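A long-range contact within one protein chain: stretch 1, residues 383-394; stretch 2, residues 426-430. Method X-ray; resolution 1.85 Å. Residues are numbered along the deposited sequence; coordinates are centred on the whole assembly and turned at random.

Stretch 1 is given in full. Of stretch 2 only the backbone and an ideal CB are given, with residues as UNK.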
# COMPACT_ATOMS: atom_id res chain seq x y z
N VAL A 383 1.31 21.71 1.91
CA VAL A 383 -0.10 21.30 1.84
C VAL A 383 -1.00 22.53 1.93
O VAL A 383 -0.85 23.35 2.84
CB VAL A 383 -0.46 20.36 3.03
CG1 VAL A 383 -1.99 20.22 3.15
CG2 VAL A 383 0.19 19.01 2.86
N LYS A 384 -1.90 22.70 0.97
CA LYS A 384 -2.94 23.72 1.06
C LYS A 384 -4.33 23.09 1.05
O LYS A 384 -4.56 22.08 0.38
CB LYS A 384 -2.83 24.72 -0.10
CG LYS A 384 -1.73 25.73 0.10
CD LYS A 384 -1.78 26.81 -0.97
CE LYS A 384 -0.62 27.80 -0.83
NZ LYS A 384 -0.45 28.20 0.58
N ILE A 385 -5.26 23.67 1.80
CA ILE A 385 -6.63 23.20 1.79
C ILE A 385 -7.40 24.18 0.91
O ILE A 385 -7.53 25.36 1.25
CB ILE A 385 -7.27 23.14 3.20
CG1 ILE A 385 -6.36 22.40 4.19
CG2 ILE A 385 -8.65 22.47 3.14
CD1 ILE A 385 -6.15 20.90 3.85
N ILE A 386 -7.88 23.68 -0.22
CA ILE A 386 -8.50 24.50 -1.24
C ILE A 386 -9.90 23.98 -1.57
O ILE A 386 -10.09 22.78 -1.77
CB ILE A 386 -7.67 24.46 -2.54
CG1 ILE A 386 -6.20 24.83 -2.29
CG2 ILE A 386 -8.31 25.33 -3.62
CD1 ILE A 386 -5.97 26.27 -1.82
N ASP A 387 -10.90 24.87 -1.60
CA ASP A 387 -12.25 24.49 -2.02
C ASP A 387 -12.24 23.95 -3.46
O ASP A 387 -11.78 24.63 -4.37
CB ASP A 387 -13.19 25.69 -1.84
CG ASP A 387 -14.63 25.36 -2.16
OD1 ASP A 387 -14.92 24.91 -3.28
OD2 ASP A 387 -15.49 25.60 -1.30
N PRO A 388 -12.70 22.70 -3.66
CA PRO A 388 -12.49 22.00 -4.94
C PRO A 388 -13.34 22.57 -6.06
O PRO A 388 -13.09 22.31 -7.24
CB PRO A 388 -12.93 20.56 -4.67
CG PRO A 388 -13.68 20.58 -3.39
CD PRO A 388 -13.43 21.87 -2.67
N ASP A 389 -14.35 23.34 -5.68
CA ASP A 389 -15.29 23.92 -6.65
C ASP A 389 -14.94 25.36 -7.00
O ASP A 389 -14.81 25.71 -8.17
CB ASP A 389 -16.72 23.83 -6.10
CG ASP A 389 -17.16 22.41 -5.88
OD1 ASP A 389 -17.12 21.63 -6.86
OD2 ASP A 389 -17.56 22.06 -4.75
N THR A 390 -14.77 26.20 -5.98
CA THR A 390 -14.46 27.61 -6.19
C THR A 390 -12.96 27.85 -6.35
O THR A 390 -12.54 28.87 -6.89
CB THR A 390 -14.93 28.47 -5.00
OG1 THR A 390 -14.11 28.18 -3.86
CG2 THR A 390 -16.39 28.20 -4.68
N LEU A 391 -12.15 26.90 -5.87
CA LEU A 391 -10.69 27.02 -5.96
C LEU A 391 -10.14 28.14 -5.06
O LEU A 391 -9.00 28.60 -5.22
CB LEU A 391 -10.24 27.19 -7.42
CG LEU A 391 -10.72 26.12 -8.39
CD1 LEU A 391 -10.16 26.36 -9.77
CD2 LEU A 391 -10.34 24.70 -7.90
N ILE A 392 -10.94 28.55 -4.09
CA ILE A 392 -10.51 29.53 -3.11
C ILE A 392 -9.97 28.83 -1.85
O ILE A 392 -10.57 27.87 -1.37
CB ILE A 392 -11.68 30.44 -2.75
CG1 ILE A 392 -12.19 31.16 -4.01
CG2 ILE A 392 -11.28 31.43 -1.65
CD1 ILE A 392 -13.55 31.82 -3.82
N PRO A 393 -8.84 29.30 -1.32
CA PRO A 393 -8.26 28.68 -0.13
C PRO A 393 -9.23 28.63 1.04
O PRO A 393 -10.03 29.55 1.25
CB PRO A 393 -7.08 29.59 0.21
CG PRO A 393 -6.70 30.21 -1.10
CD PRO A 393 -8.01 30.39 -1.84
N CYS A 394 -9.17 27.54 1.80
CA CYS A 394 -10.02 27.39 2.97
C CYS A 394 -9.32 27.98 4.18
O CYS A 394 -8.11 27.97 4.24
CB CYS A 394 -10.28 25.92 3.24
SG CYS A 394 -11.30 25.14 2.01
N UNK A 426 -3.50 21.89 -10.63
CA UNK A 426 -4.36 22.68 -9.76
C UNK A 426 -3.88 24.12 -9.65
O UNK A 426 -2.72 24.37 -9.39
CB UNK A 426 -4.43 22.05 -8.37
N UNK A 427 -4.78 25.08 -9.86
CA UNK A 427 -4.41 26.49 -9.75
C UNK A 427 -5.37 27.22 -8.83
O UNK A 427 -6.59 27.06 -8.96
CB UNK A 427 -4.39 27.15 -11.13
N UNK A 428 -4.83 28.03 -7.94
CA UNK A 428 -5.63 28.73 -6.96
C UNK A 428 -6.16 30.01 -7.57
O UNK A 428 -5.40 30.79 -8.16
CB UNK A 428 -4.82 29.02 -5.70
N UNK A 429 -7.47 30.21 -7.44
CA UNK A 429 -8.16 31.39 -7.95
C UNK A 429 -7.44 32.66 -7.53
O UNK A 429 -7.20 32.88 -6.34
CB UNK A 429 -9.61 31.42 -7.46
N UNK A 430 -7.09 33.47 -8.53
CA UNK A 430 -6.44 34.76 -8.32
C UNK A 430 -5.04 34.67 -7.72
O UNK A 430 -4.53 35.64 -7.17
CB UNK A 430 -7.32 35.62 -7.41

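Stretch 1 runs out along a strand, 383-386, and turns back on itself. D387 pins the turn: its OD1 accepts from D389 N and T390 N, and its carbonyl from L391 N. L391 takes the left-handed backbone (phi/psi 68/18) that lets the chain double back, and the side of the turn facing stretch 2 offers the carbonyl of L391 amid mostly apolar side chains.

Position 426 can be dealt with quickly. Its ideal CB points sideways and finds nothing of stretch 1 within 5.5 Å, and phi/psi of -66/130 is open to almost any residue. From this contact alone small or large side chains would serve equally. The deposited residue is G426, which makes no contact here, and the backbone angles do not call for a glycine.

At position 427 CA-to-CB points away from stretch 1, in an extended backbone. What touches is the main chain: L391 CD1 lies 3.7 Å from the carbonyl O of 427. Nothing in stretch 1 selects the side chain, so a long polar residue suits as well as a beta-branched one. The deposited K427 comes no nearer than 6.0 Å with its side chain, and its NZ is hydrogen-bonded elsewhere in the structure.

Position 428 is the most constrained of the five. Its CB points sideways, 4.2 Å from L391 O, 4.9 Å from I386 CD1 and 5.1 Å from P393 CG. A side chain reaching onward would meet I386, the proline ring and the aliphatic part of K384. Beyond the carbonyl of L391, which already accepts from the amide N of 429, these surroundings are aliphatic, so an apolar side chain suits best, though a small hydroxyl is not ruled out. Valine would suit the near part, while leucine, isoleucine or methionine could extend further. The deposited residue is I428, with chi1 m and chi2 t, and more of its surface is covered by the other stretch than that of any other residue in the contact. Its branches divide the work: CG2 packs 3.7 Å from P393 CD and lies 3.6 Å from L391 O, whereas CD1 reaches the strand, 3.8 Å from I386 CD1 and 3.5 Å from K384 CD.

Position 429 faces the turn directly, with CB toward it, 3.7 Å from L391 O, 3.9 Å from T390 O and 4.3 Å from I392 CG1. Here the backbones come closest, and the amide N of 429 donates to L391 O at 3.1 Å and 154°. That bond needs only a free N-H, so proline is excluded and the side chain stays negotiable. Alanine would fit, as would a longer chain with an aliphatic stem running past I392. The deposited K429 has chi1 to chi3 all t; its CD lies 3.7 Å from I392 CG1, while its end leads away.

Position 430 has a sideways CB with nothing of stretch 1 nearby, and its left-handed 66/21 favours glycine, asparagine or aspartate. It is D430, whose OD2 forms a salt bridge with K429 NZ at 2.8 Å, and it makes no contact with stretch 1.

Stretch 2 (426-430) GKIKD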
# COMPACT_ATOMS: atom_id res chain seq x y z
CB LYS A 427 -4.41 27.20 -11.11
CG LYS A 427 -3.27 26.80 -12.02
CD LYS A 427 -1.94 27.34 -11.51
CE LYS A 427 -1.91 28.87 -11.57
NZ LYS A 427 -0.54 29.41 -11.28
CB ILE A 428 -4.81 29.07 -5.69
CG1 ILE A 428 -4.24 27.80 -5.05
CG2 ILE A 428 -5.66 29.83 -4.69
CD1 ILE A 428 -3.32 28.09 -3.86
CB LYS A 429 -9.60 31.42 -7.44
CG LYS A 429 -10.47 32.50 -8.08
CD LYS A 429 -11.76 32.69 -7.30
CE LYS A 429 -12.67 33.74 -7.94
NZ LYS A 429 -11.94 35.03 -8.22
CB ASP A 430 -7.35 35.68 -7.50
CG ASP A 430 -8.63 36.02 -8.24
OD1 ASP A 430 -8.64 35.86 -9.48
OD2 ASP A 430 -9.63 36.42 -7.60
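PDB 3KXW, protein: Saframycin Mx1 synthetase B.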